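Local coordinates for protein Cys-Gly metallodipeptidase DUG1 (Saccharomyces cerevisiae, PDB 4G1P) that hydrolyses the dipeptide Cys-Gly as a metal-dependent M20 family peptidase and forms the catalytic component of the complex that degrades glutathione, at residues A26-A31 with P118-I123; V97-H102 with V161-C166; G128-R133 with E454-S459; D194-S199 with L433-L438. One frame throughout, in Å; residues are numbered along the deposited sequence.

Contact 1. Residues A26-A31 with P118-I123; sequences AIQIPA and PFKLVI
The end of helix 16-28 and the inverse gamma turn centred on Pro30 rest on the loop leading into strand 122-124, with Pro30 lying over the ring of Phe119. Pro30 CB stands above one face, offset toward the rim, in a CH-pi contact with its carbon 3.7 Å from the centroid of the Phe119 ring. The carbonyl of Ile27 meets the same ring at its edge and in plane, Ile27 O lying 3.6 Å from Phe119 CD1. Ile27 CG2 packs on Leu121 CB at 3.8 Å. Gln28 reaches across to the loop: its CA-H points at Phe119 O, and OE1 takes a weak hydrogen bond from Lys120 NZ at 3.2 Å. Lys120 starts out away from the helix, but its chain bends at chi2 and chi3, which carries CE back toward Gln28, with NZ beyond it. A water lies between Gln28 OE1 and Leu121 N at doubtfully short distances. An alanine in place of Gln28 would probably leave Lys120 NZ without its carbonyl partner and the lysine end free to swing. Helix 39-55 receives Pro30 on Lys41, helix 135-154 receives Ile27 and Leu121, and Val122 continues into the small sheet by pairing with Lys131.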
loop_
_atom_site.group_PDB
_atom_site.type_symbol
_atom_site.label_atom_id
_atom_site.label_comp_id
_atom_site.label_asym_id
_atom_site.label_seq_id
_atom_site.Cartn_x
_atom_site.Cartn_y
_atom_site.Cartn_z
ATOM N N ALA A 26 12.138 23.401 14.822
ATOM C CA ALA A 26 11.092 23.359 13.813
ATOM C C ALA A 26 10.995 21.993 13.129
ATOM O O ALA A 26 9.921 21.412 13.009
ATOM C CB ALA A 26 11.335 24.451 12.780
ATOM N N ILE A 27 12.136 21.498 12.678
ATOM C CA ILE A 27 12.206 20.241 11.965
ATOM C C ILE A 27 11.779 19.089 12.883
ATOM O O ILE A 27 11.289 18.065 12.417
ATOM C CB ILE A 27 13.640 20.047 11.401
ATOM C CG1 ILE A 27 13.908 21.072 10.296
ATOM C CG2 ILE A 27 13.872 18.644 10.887
ATOM C CD1 ILE A 27 12.876 21.059 9.194
ATOM N N GLN A 28 11.929 19.267 14.192
ATOM C CA GLN A 28 11.617 18.193 15.137
ATOM C C GLN A 28 10.125 18.000 15.357
ATOM O O GLN A 28 9.690 16.939 15.768
ATOM C CB GLN A 28 12.291 18.427 16.479
ATOM C CG GLN A 28 13.274 17.352 16.844
ATOM C CD GLN A 28 14.477 17.914 17.603
ATOM O OE1 GLN A 28 15.647 17.654 17.247
ATOM N NE2 GLN A 28 14.194 18.698 18.656
ATOM N N ILE A 29 9.340 19.037 15.107
ATOM C CA ILE A 29 7.901 18.899 15.205
ATOM C C ILE A 29 7.378 18.387 13.868
ATOM O O ILE A 29 7.405 19.106 12.872
ATOM C CB ILE A 29 7.253 20.231 15.522
ATOM C CG1 ILE A 29 7.997 20.912 16.667
ATOM C CG2 ILE A 29 5.793 20.037 15.834
ATOM C CD1 ILE A 29 7.575 22.342 16.887
ATOM N N PRO A 30 6.912 17.134 13.835
ATOM C CA PRO A 30 6.522 16.519 12.565
ATOM C C PRO A 30 5.148 16.965 12.060
ATOM O O PRO A 30 4.205 16.186 12.104
ATOM C CB PRO A 30 6.501 15.027 12.902
ATOM C CG PRO A 30 6.177 14.983 14.345
ATOM C CD PRO A 30 6.798 16.195 14.964
ATOM N N ALA A 31 5.057 18.199 11.572
ATOM C CA ALA A 31 3.823 18.752 11.012
ATOM C C ALA A 31 3.413 18.068 9.704
ATOM O O ALA A 31 3.401 18.696 8.643
ATOM C CB ALA A 31 4.006 20.242 10.764
ATOM N N PRO A 118 14.333 11.010 10.031
ATOM C CA PRO A 118 13.805 12.131 9.246
ATOM C C PRO A 118 13.408 13.349 10.072
ATOM O O PRO A 118 13.517 14.476 9.569
ATOM C CB PRO A 118 12.597 11.526 8.525
ATOM C CG PRO A 118 12.281 10.257 9.264
ATOM C CD PRO A 118 13.592 9.764 9.771
ATOM N N PHE A 119 12.991 13.152 11.320
ATOM C CA PHE A 119 12.643 14.314 12.140
ATOM C C PHE A 119 13.653 14.627 13.219
ATOM O O PHE A 119 13.343 15.320 14.168
ATOM C CB PHE A 119 11.229 14.212 12.713
ATOM C CG PHE A 119 10.175 14.046 11.662
ATOM C CD1 PHE A 119 9.643 15.149 11.015
ATOM C CD2 PHE A 119 9.748 12.788 11.286
ATOM C CE1 PHE A 119 8.684 14.999 10.037
ATOM C CE2 PHE A 119 8.793 12.632 10.308
ATOM C CZ PHE A 119 8.257 13.739 9.685
ATOM N N LYS A 120 14.860 14.106 13.078
ATOM C CA LYS A 120 15.971 14.614 13.857
ATOM C C LYS A 120 16.878 15.305 12.864
ATOM O O LYS A 120 17.516 14.650 12.055
ATOM C CB LYS A 120 16.725 13.487 14.570
ATOM C CG LYS A 120 15.877 12.644 15.515
ATOM C CD LYS A 120 15.193 13.488 16.598
ATOM C CE LYS A 120 16.093 13.707 17.813
ATOM N NZ LYS A 120 15.591 14.785 18.717
ATOM N N LEU A 121 16.921 16.626 12.904
ATOM C CA LEU A 121 17.739 17.373 11.959
ATOM C C LEU A 121 19.232 17.138 12.210
ATOM O O LEU A 121 19.759 17.541 13.239
ATOM C CB LEU A 121 17.435 18.874 12.045
ATOM C CG LEU A 121 18.276 19.689 11.063
ATOM C CD1 LEU A 121 17.717 19.507 9.650
ATOM C CD2 LEU A 121 18.352 21.146 11.460
ATOM N N VAL A 122 19.906 16.493 11.270
ATOM C CA VAL A 122 21.337 16.296 11.376
ATOM C C VAL A 122 22.066 17.373 10.596
ATOM O O VAL A 122 21.892 17.486 9.379
ATOM C CB VAL A 122 21.752 14.945 10.792
ATOM C CG1 VAL A 122 23.279 14.877 10.627
ATOM C CG2 VAL A 122 21.229 13.814 11.662
ATOM N N ILE A 123 22.884 18.154 11.298
ATOM C CA ILE A 123 23.624 19.253 10.689
ATOM C C ILE A 123 25.106 18.917 10.626
ATOM O O ILE A 123 25.750 18.784 11.651
ATOM C CB ILE A 123 23.468 20.552 11.512
ATOM C CG1 ILE A 123 22.004 20.980 11.558
ATOM C CG2 ILE A 123 24.369 21.663 10.955
ATOM C CD1 ILE A 123 21.779 22.356 12.133
HETATM O O HOH W 1 15.577 17.896 14.649
HETATM O O HOH W 2 18.703 16.582 16.292
#

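Contact 2. Residues V97-H102 with V161-C166; sequences VLVYGH and VNLVTC
Val97 to Tyr100 pair in parallel with Leu163 to Cys166, joining two neighbouring strands of the six-stranded mixed sheet of the catalytic domain; the connection between them carries the hairpin 122-131 and helix 135-154. The donors and acceptors alternate. Val97 N gives to Asn162 O at 2.9 Å, and Val97 O receives Val164 N, also at 2.9 Å. Further along, Val99 N reaches Val164 O at 2.8 Å, and Val99 O takes Cys166 N at 3.0 Å. The run fades at Gly101 N, whose bond to Cys166 O is weak at 3.5 Å. Leu98 and Tyr100 turn their backbone groups the other way, to Ala195 and Cys197 of the next strand. Among the buried polar side chains, Asn162 ND2 is taken up by Asp91 O and Tyr100 OH by the carboxylate of Glu168. His102, a zinc ligand by similarity, closes the strand with ND1 bonded to Asp104 O and N to Asp138 OD2. Val97 and Val99 share one face of the sheet with Leu163 and Thr165, and Leu163 CD1 lies 4.0 Å from Val99 CG1. On the other face chi2 of Leu98 (51°) sets its CD1 against both Val164 CG1 at 3.6 Å and Cys166 CB at 3.8 Å.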
loop_
_atom_site.group_PDB
_atom_site.type_symbol
_atom_site.label_atom_id
_atom_site.label_comp_id
_atom_site.label_asym_id
_atom_site.label_seq_id
_atom_site.Cartn_x
_atom_site.Cartn_y
_atom_site.Cartn_z
ATOM N N VAL A 97 6.425 43.977 1.046
ATOM C CA VAL A 97 6.573 42.674 0.409
ATOM C C VAL A 97 5.898 41.571 1.222
ATOM O O VAL A 97 6.152 41.413 2.414
ATOM C CB VAL A 97 8.045 42.296 0.189
ATOM C CG1 VAL A 97 8.137 40.953 -0.506
ATOM C CG2 VAL A 97 8.736 43.353 -0.634
ATOM N N LEU A 98 5.019 40.825 0.567
ATOM C CA LEU A 98 4.399 39.665 1.191
ATOM C C LEU A 98 5.226 38.438 0.845
ATOM O O LEU A 98 5.507 38.176 -0.341
ATOM C CB LEU A 98 2.958 39.495 0.710
ATOM C CG LEU A 98 2.222 38.213 1.117
ATOM C CD1 LEU A 98 2.341 38.007 2.593
ATOM C CD2 LEU A 98 0.762 38.296 0.762
ATOM N N VAL A 99 5.641 37.704 1.877
ATOM C CA VAL A 99 6.299 36.421 1.654
ATOM C C VAL A 99 5.415 35.272 2.098
ATOM O O VAL A 99 4.806 35.310 3.169
ATOM C CB VAL A 99 7.695 36.322 2.323
ATOM C CG1 VAL A 99 8.646 37.319 1.694
ATOM C CG2 VAL A 99 7.607 36.530 3.831
ATOM N N TYR A 100 5.350 34.252 1.249
ATOM C CA TYR A 100 4.568 33.050 1.508
ATOM C C TYR A 100 5.464 31.822 1.542
ATOM O O TYR A 100 6.438 31.725 0.776
ATOM C CB TYR A 100 3.533 32.872 0.408
ATOM C CG TYR A 100 3.013 31.461 0.256
ATOM C CD1 TYR A 100 3.686 30.523 -0.531
ATOM C CD2 TYR A 100 1.832 31.073 0.869
ATOM C CE1 TYR A 100 3.219 29.243 -0.662
ATOM C CE2 TYR A 100 1.347 29.799 0.726
ATOM C CZ TYR A 100 2.043 28.889 -0.038
ATOM O OH TYR A 100 1.552 27.622 -0.176
ATOM N N GLY A 101 5.106 30.876 2.408
ATOM C CA GLY A 101 5.760 29.582 2.492
ATOM C C GLY A 101 4.849 28.608 3.220
ATOM O O GLY A 101 3.694 28.925 3.528
ATOM N N HIS A 102 5.345 27.418 3.514
ATOM C CA HIS A 102 4.496 26.459 4.193
ATOM C C HIS A 102 5.236 25.640 5.222
ATOM O O HIS A 102 6.376 25.211 5.005
ATOM C CB HIS A 102 3.753 25.563 3.197
ATOM C CG HIS A 102 4.624 24.603 2.444
ATOM N ND1 HIS A 102 4.927 23.342 2.917
ATOM C CD2 HIS A 102 5.207 24.696 1.222
ATOM C CE1 HIS A 102 5.683 22.715 2.031
ATOM N NE2 HIS A 102 5.864 23.513 0.992
ATOM N N VAL A 161 12.082 47.135 3.810
ATOM C CA VAL A 161 10.675 47.128 3.416
ATOM C C VAL A 161 9.769 46.815 4.595
ATOM O O VAL A 161 10.244 46.540 5.675
ATOM C CB VAL A 161 10.371 46.095 2.288
ATOM C CG1 VAL A 161 11.277 46.293 1.065
ATOM C CG2 VAL A 161 10.467 44.666 2.828
ATOM N N ASN A 162 8.460 46.874 4.382
ATOM C CA ASN A 162 7.525 46.321 5.342
ATOM C C ASN A 162 7.242 44.881 4.948
ATOM O O ASN A 162 6.739 44.626 3.858
ATOM C CB ASN A 162 6.225 47.112 5.362
ATOM C CG ASN A 162 6.444 48.583 5.671
ATOM O OD1 ASN A 162 6.969 48.948 6.723
ATOM N ND2 ASN A 162 6.046 49.435 4.746
ATOM N N LEU A 163 7.584 43.942 5.826
ATOM C CA LEU A 163 7.390 42.543 5.532
ATOM C C LEU A 163 6.021 42.092 6.006
ATOM O O LEU A 163 5.554 42.508 7.054
ATOM C CB LEU A 163 8.477 41.700 6.184
ATOM C CG LEU A 163 8.593 40.349 5.492
ATOM C CD1 LEU A 163 9.089 40.550 4.056
ATOM C CD2 LEU A 163 9.504 39.411 6.275
ATOM N N VAL A 164 5.372 41.257 5.211
ATOM C CA VAL A 164 4.079 40.704 5.567
ATOM C C VAL A 164 4.164 39.232 5.267
ATOM O O VAL A 164 4.755 38.829 4.265
ATOM C CB VAL A 164 2.936 41.340 4.764
ATOM C CG1 VAL A 164 1.621 40.628 5.025
ATOM C CG2 VAL A 164 2.810 42.789 5.129
ATOM N N THR A 165 3.593 38.424 6.147
ATOM C CA THR A 165 3.819 37.001 6.103
ATOM C C THR A 165 2.525 36.279 5.860
ATOM O O THR A 165 1.480 36.710 6.311
ATOM C CB THR A 165 4.474 36.523 7.412
ATOM O OG1 THR A 165 5.509 35.611 7.099
ATOM C CG2 THR A 165 3.519 35.809 8.293
ATOM N N CYS A 166 2.599 35.183 5.124
ATOM C CA CYS A 166 1.448 34.320 4.915
ATOM C C CYS A 166 1.922 32.852 4.835
ATOM O O CYS A 166 2.234 32.339 3.765
ATOM C CB CYS A 166 0.687 34.747 3.654
ATOM S SG CYS A 166 -0.772 33.730 3.293
#

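Contact 3. Residues G128-R133 with E454-S459; sequences GIMKGR and EKLDIS
Met130 and Leu456 form the hydrogen-bonded pair at the middle of an antiparallel join, strand 455-457 being the outer member of a three-stranded sheet with 129-131 and 122-124. Backbone bonds run on to either end, Ile458 N reaching Gly128 O where the helix starts and Gly132 N reaching Glu454 O. Gly128 and Ile129 form a G1 beta bulge toward strand 122-124, and the positive phi at Gly128 suits glycine. Beyond Gly132, Arg133 leaves the strand with CG anti to the backbone N and bends at chi2 and chi3; chi4 (-128°) then sets CZ, and the guanidinium lies with its edge to Glu454. The salt bridge from Arg133 NH1 to Glu454 OE1 measures 3.0 Å and uses the anti lone pair of the oxygen; the two flat groups lie 24° apart, nearly coplanar. Arg133 NH1 also bonds Ser451 O, while the Glu454 carboxylate accepts the backbone N of Gly134, Thr136 and the zinc ligand Asp137. An alanine at Glu454 would probably leave those three N-H groups and the arginine without their carboxylate, letting the chain around Asp137 shift. On the opposite face of the sheet from Met130, Lys455 curls so that NZ bridges to Asp457 OD2 at 2.9 Å, and it is also paired with Asp447 and Asp446. Met130 and Leu456 run side by side, and a bend at chi3 (-72°) brings Met130 CE to 3.7 Å from Leu456 CD2.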
loop_
_atom_site.group_PDB
_atom_site.type_symbol
_atom_site.label_atom_id
_atom_site.label_comp_id
_atom_site.label_asym_id
_atom_site.label_seq_id
_atom_site.Cartn_x
_atom_site.Cartn_y
_atom_site.Cartn_z
ATOM N N GLY A 128 28.837 20.241 4.993
ATOM C CA GLY A 128 27.986 21.367 4.663
ATOM C C GLY A 128 26.589 20.979 4.211
ATOM O O GLY A 128 26.081 21.519 3.225
ATOM N N ILE A 129 25.971 20.033 4.917
ATOM C CA ILE A 129 24.592 19.637 4.626
ATOM C C ILE A 129 23.758 19.498 5.879
ATOM O O ILE A 129 24.260 19.175 6.953
ATOM C CB ILE A 129 24.500 18.311 3.849
ATOM C CG1 ILE A 129 25.515 17.311 4.387
ATOM C CG2 ILE A 129 24.757 18.536 2.368
ATOM C CD1 ILE A 129 25.022 16.483 5.554
ATOM N N MET A 130 22.474 19.752 5.725
ATOM C CA MET A 130 21.507 19.522 6.779
ATOM C C MET A 130 20.531 18.487 6.249
ATOM O O MET A 130 19.976 18.656 5.162
ATOM C CB MET A 130 20.808 20.831 7.126
ATOM C CG MET A 130 21.799 21.954 7.404
ATOM S SD MET A 130 21.033 23.498 7.928
ATOM C CE MET A 130 20.269 24.086 6.419
ATOM N N LYS A 131 20.362 17.394 6.986
ATOM C CA LYS A 131 19.471 16.304 6.567
ATOM C C LYS A 131 18.265 16.229 7.485
ATOM O O LYS A 131 18.407 16.118 8.709
ATOM C CB LYS A 131 20.217 14.967 6.572
ATOM C CG LYS A 131 21.609 15.078 5.992
ATOM C CD LYS A 131 22.350 13.760 6.021
ATOM C CE LYS A 131 21.849 12.872 4.886
ATOM N NZ LYS A 131 21.717 13.645 3.609
ATOM N N GLY A 132 17.077 16.294 6.894
ATOM C CA GLY A 132 15.844 16.203 7.656
ATOM C C GLY A 132 14.647 16.437 6.765
ATOM O O GLY A 132 14.757 17.159 5.767
ATOM N N ARG A 133 13.513 15.812 7.094
ATOM C CA ARG A 133 12.285 16.020 6.328
ATOM C C ARG A 133 11.782 17.445 6.505
ATOM O O ARG A 133 11.577 17.900 7.623
ATOM C CB ARG A 133 11.180 15.042 6.752
ATOM C CG ARG A 133 9.782 15.446 6.271
ATOM C CD ARG A 133 9.679 15.442 4.728
ATOM N NE ARG A 133 9.440 14.104 4.177
ATOM C CZ ARG A 133 10.165 13.533 3.219
ATOM N NH1 ARG A 133 11.200 14.165 2.690
ATOM N NH2 ARG A 133 9.855 12.323 2.787
ATOM N N GLU A 454 16.045 13.927 2.550
ATOM C CA GLU A 454 15.888 15.314 2.130
ATOM C C GLU A 454 16.964 16.174 2.787
ATOM O O GLU A 454 17.141 16.155 4.012
ATOM C CB GLU A 454 14.502 15.840 2.503
ATOM C CG GLU A 454 14.172 17.200 1.905
ATOM C CD GLU A 454 12.922 17.826 2.500
ATOM O OE1 GLU A 454 11.970 17.077 2.793
ATOM O OE2 GLU A 454 12.888 19.065 2.689
ATOM N N LYS A 455 17.692 16.917 1.967
ATOM C CA LYS A 455 18.838 17.677 2.437
ATOM C C LYS A 455 18.733 19.132 2.003
ATOM O O LYS A 455 18.020 19.467 1.055
ATOM C CB LYS A 455 20.123 17.093 1.862
ATOM C CG LYS A 455 20.677 17.885 0.663
ATOM C CD LYS A 455 20.891 16.984 -0.546
ATOM C CE LYS A 455 21.771 17.637 -1.604
ATOM N NZ LYS A 455 21.163 18.851 -2.197
ATOM N N LEU A 456 19.440 19.992 2.722
ATOM C CA LEU A 456 19.640 21.371 2.311
ATOM C C LEU A 456 21.117 21.650 2.496
ATOM O O LEU A 456 21.642 21.480 3.592
ATOM C CB LEU A 456 18.810 22.339 3.154
ATOM C CG LEU A 456 18.923 23.807 2.698
ATOM C CD1 LEU A 456 18.609 23.916 1.223
ATOM C CD2 LEU A 456 18.009 24.738 3.510
ATOM N N ASP A 457 21.800 22.042 1.427
ATOM C CA ASP A 457 23.209 22.375 1.545
ATOM C C ASP A 457 23.322 23.689 2.297
ATOM O O ASP A 457 22.560 24.618 2.045
ATOM C CB ASP A 457 23.861 22.475 0.173
ATOM C CG ASP A 457 23.786 21.173 -0.600
ATOM O OD1 ASP A 457 24.638 20.282 -0.377
ATOM O OD2 ASP A 457 22.863 21.042 -1.431
ATOM N N ILE A 458 24.256 23.750 3.242
ATOM C CA ILE A 458 24.436 24.941 4.065
ATOM C C ILE A 458 24.808 26.149 3.195
ATOM O O ILE A 458 24.440 27.287 3.506
ATOM C CB ILE A 458 25.471 24.710 5.196
ATOM C CG1 ILE A 458 25.024 23.550 6.083
ATOM C CG2 ILE A 458 25.624 25.935 6.054
ATOM C CD1 ILE A 458 25.932 23.280 7.263
ATOM N N SER A 459 25.499 25.889 2.087
ATOM C CA SER A 459 25.861 26.956 1.155
ATOM C C SER A 459 24.634 27.604 0.544
ATOM O O SER A 459 24.608 28.811 0.345
ATOM C CB SER A 459 26.797 26.454 0.057
ATOM O OG SER A 459 26.131 25.534 -0.781
HETATM O O HOH W 3 27.154 23.695 1.735
#

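Contact 4. Residues D194-S199 with L433-L438; sequences DAVCIS and LNTSVL
Val196 is the bump that fills the hollow between the last turn of helix 426-433 and the chain that follows it. Its CG2 meets both Leu433 CD1, 4.1 Å away, and Thr435 OG1, both side chains crossing that of the valine at about a right angle. Val196 CB abuts Val437 CG2 at 4.0 Å. Thr435 in turn presses its methyl against the start of the other segment: with CG2 anti to the carbonyl carbon (OG1 at chi1 46°), the methyl lies against the carbonyl of Asp194, Thr435 CG2 to Asp194 O being 3.4 Å. Just past this point the two chains stand apart, and a water lies between Asp194 O and Ser436 N, the distance to the first being doubtfully short. From there they close into the parallel pairing of strands 195-198 and 437-439, the latter the outermost strand, within this chain, of the six-stranded mixed sheet of the catalytic domain. Val196 N to Ser436 O is the longest of the three backbone bonds at 3.2 Å, followed by Leu438 N to Val196 O and Ile198 N to Leu438 O, both 2.9 Å. On the face opposite Val196 and Val437, Cys197 SG lodges beside Leu438, touching CD2 at 3.9 Å. Leu438 then runs up against Phe399 and Ala402 of helix 397-410 and Tyr471 of helix 458-477. Gln398 NE2 bonds Val196 O and Ser436 OG. Leu98 lies against both Val196 and Leu433, lining the hollow from strand 96-102, and at the far end Ile198 CD1 only grazes Val437 CG1 at 4.4 Å.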
loop_
_atom_site.group_PDB
_atom_site.type_symbol
_atom_site.label_atom_id
_atom_site.label_comp_id
_atom_site.label_asym_id
_atom_site.label_seq_id
_atom_site.Cartn_x
_atom_site.Cartn_y
_atom_site.Cartn_z
ATOM N N ASP A 194 2.734 45.377 -2.163
ATOM C CA ASP A 194 3.281 45.837 -3.433
ATOM C C ASP A 194 3.894 44.724 -4.274
ATOM O O ASP A 194 4.182 44.911 -5.459
ATOM C CB ASP A 194 4.319 46.934 -3.196
ATOM C CG ASP A 194 3.735 48.122 -2.493
ATOM O OD1 ASP A 194 2.692 48.623 -2.959
ATOM O OD2 ASP A 194 4.294 48.534 -1.459
ATOM N N ALA A 195 4.096 43.567 -3.664
ATOM C CA ALA A 195 4.842 42.512 -4.320
ATOM C C ALA A 195 4.775 41.281 -3.459
ATOM O O ALA A 195 4.610 41.376 -2.244
ATOM C CB ALA A 195 6.295 42.929 -4.530
ATOM N N VAL A 196 4.901 40.127 -4.102
ATOM C CA VAL A 196 4.906 38.862 -3.403
ATOM C C VAL A 196 6.138 38.056 -3.796
ATOM O O VAL A 196 6.451 37.916 -4.985
ATOM C CB VAL A 196 3.635 38.069 -3.691
ATOM C CG1 VAL A 196 3.758 36.635 -3.160
ATOM C CG2 VAL A 196 2.436 38.779 -3.086
ATOM N N CYS A 197 6.845 37.552 -2.783
ATOM C CA CYS A 197 7.967 36.653 -2.996
ATOM C C CYS A 197 7.712 35.276 -2.374
ATOM O O CYS A 197 7.177 35.166 -1.263
ATOM C CB CYS A 197 9.244 37.237 -2.413
ATOM S SG CYS A 197 10.648 36.279 -2.939
ATOM N N ILE A 198 8.095 34.226 -3.090
ATOM C CA ILE A 198 7.926 32.871 -2.595
ATOM C C ILE A 198 9.228 32.119 -2.743
ATOM O O ILE A 198 9.827 32.117 -3.823
ATOM C CB ILE A 198 6.852 32.110 -3.381
ATOM C CG1 ILE A 198 5.470 32.673 -3.091
ATOM C CG2 ILE A 198 6.867 30.637 -3.020
ATOM C CD1 ILE A 198 4.383 32.072 -3.978
ATOM N N SER A 199 9.671 31.489 -1.659
ATOM C CA SER A 199 10.812 30.606 -1.719
ATOM C C SER A 199 10.328 29.198 -1.440
ATOM O O SER A 199 10.217 28.787 -0.294
ATOM C CB SER A 199 11.844 31.023 -0.684
ATOM O OG SER A 199 13.040 30.303 -0.860
ATOM N N LEU A 433 -4.290 40.032 -5.666
ATOM C CA LEU A 433 -3.637 41.199 -5.098
ATOM C C LEU A 433 -3.218 42.163 -6.196
ATOM O O LEU A 433 -2.894 43.325 -5.930
ATOM C CB LEU A 433 -2.420 40.791 -4.257
ATOM C CG LEU A 433 -2.634 39.885 -3.038
ATOM C CD1 LEU A 433 -1.379 39.853 -2.163
ATOM C CD2 LEU A 433 -3.889 40.267 -2.221
ATOM N N ASN A 434 -3.241 41.670 -7.429
ATOM C CA ASN A 434 -2.726 42.402 -8.588
ATOM C C ASN A 434 -1.338 42.986 -8.377
ATOM O O ASN A 434 -1.155 44.195 -8.407
ATOM C CB ASN A 434 -3.718 43.460 -9.068
ATOM C CG ASN A 434 -5.017 42.843 -9.577
ATOM O OD1 ASN A 434 -6.047 42.908 -8.902
ATOM N ND2 ASN A 434 -4.971 42.226 -10.767
ATOM N N THR A 435 -0.376 42.102 -8.139
ATOM C CA THR A 435 1.030 42.464 -8.060
ATOM C C THR A 435 1.812 41.409 -8.817
ATOM O O THR A 435 1.243 40.417 -9.266
ATOM C CB THR A 435 1.538 42.459 -6.618
ATOM O OG1 THR A 435 1.080 41.268 -5.962
ATOM C CG2 THR A 435 1.029 43.673 -5.869
ATOM N N SER A 436 3.116 41.616 -8.949
ATOM C CA SER A 436 3.975 40.605 -9.525
ATOM C C SER A 436 4.364 39.587 -8.459
ATOM O O SER A 436 4.341 39.882 -7.265
ATOM C CB SER A 436 5.231 41.241 -10.088
ATOM O OG SER A 436 5.934 41.911 -9.061
ATOM N N VAL A 437 4.718 38.388 -8.895
ATOM C CA VAL A 437 5.215 37.375 -7.988
ATOM C C VAL A 437 6.583 36.943 -8.455
ATOM O O VAL A 437 6.798 36.752 -9.650
ATOM C CB VAL A 437 4.294 36.145 -7.940
ATOM C CG1 VAL A 437 4.949 35.022 -7.155
ATOM C CG2 VAL A 437 2.932 36.512 -7.327
ATOM N N LEU A 438 7.509 36.817 -7.508
ATOM C CA LEU A 438 8.835 36.278 -7.772
ATOM C C LEU A 438 9.057 34.949 -7.031
ATOM O O LEU A 438 8.735 34.837 -5.847
ATOM C CB LEU A 438 9.878 37.285 -7.321
ATOM C CG LEU A 438 11.274 36.715 -7.110
ATOM C CD1 LEU A 438 11.937 36.450 -8.444
ATOM C CD2 LEU A 438 12.104 37.669 -6.270
HETATM O O HOH W 4 4.721 43.940 -7.669
#

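Contacts 2 and 4 belong to one sheet, their centres 9 Å apart, with strand 96-102 beside strand 195-198 and Tyr100 CD1 packing on Ile198 CG1 at 3.8 Å. Contacts 1 and 3 meet in the small antiparallel sheet, 11 Å apart at their centres, where Pro118 O and Arg133 N lie 2.8 Å apart in a probable hydrogen bond. Contact 4 is nested along the chain inside the loop that contact 3 closes. Around the dinuclear zinc site, the side chain of Glu454 in contact 3 comes within about 7 Å of a zinc ion, those of Tyr100 in contact 2 and Ile198 in contact 4 within about 8 Å, and that of Phe119 in contact 1 within about 12 Å.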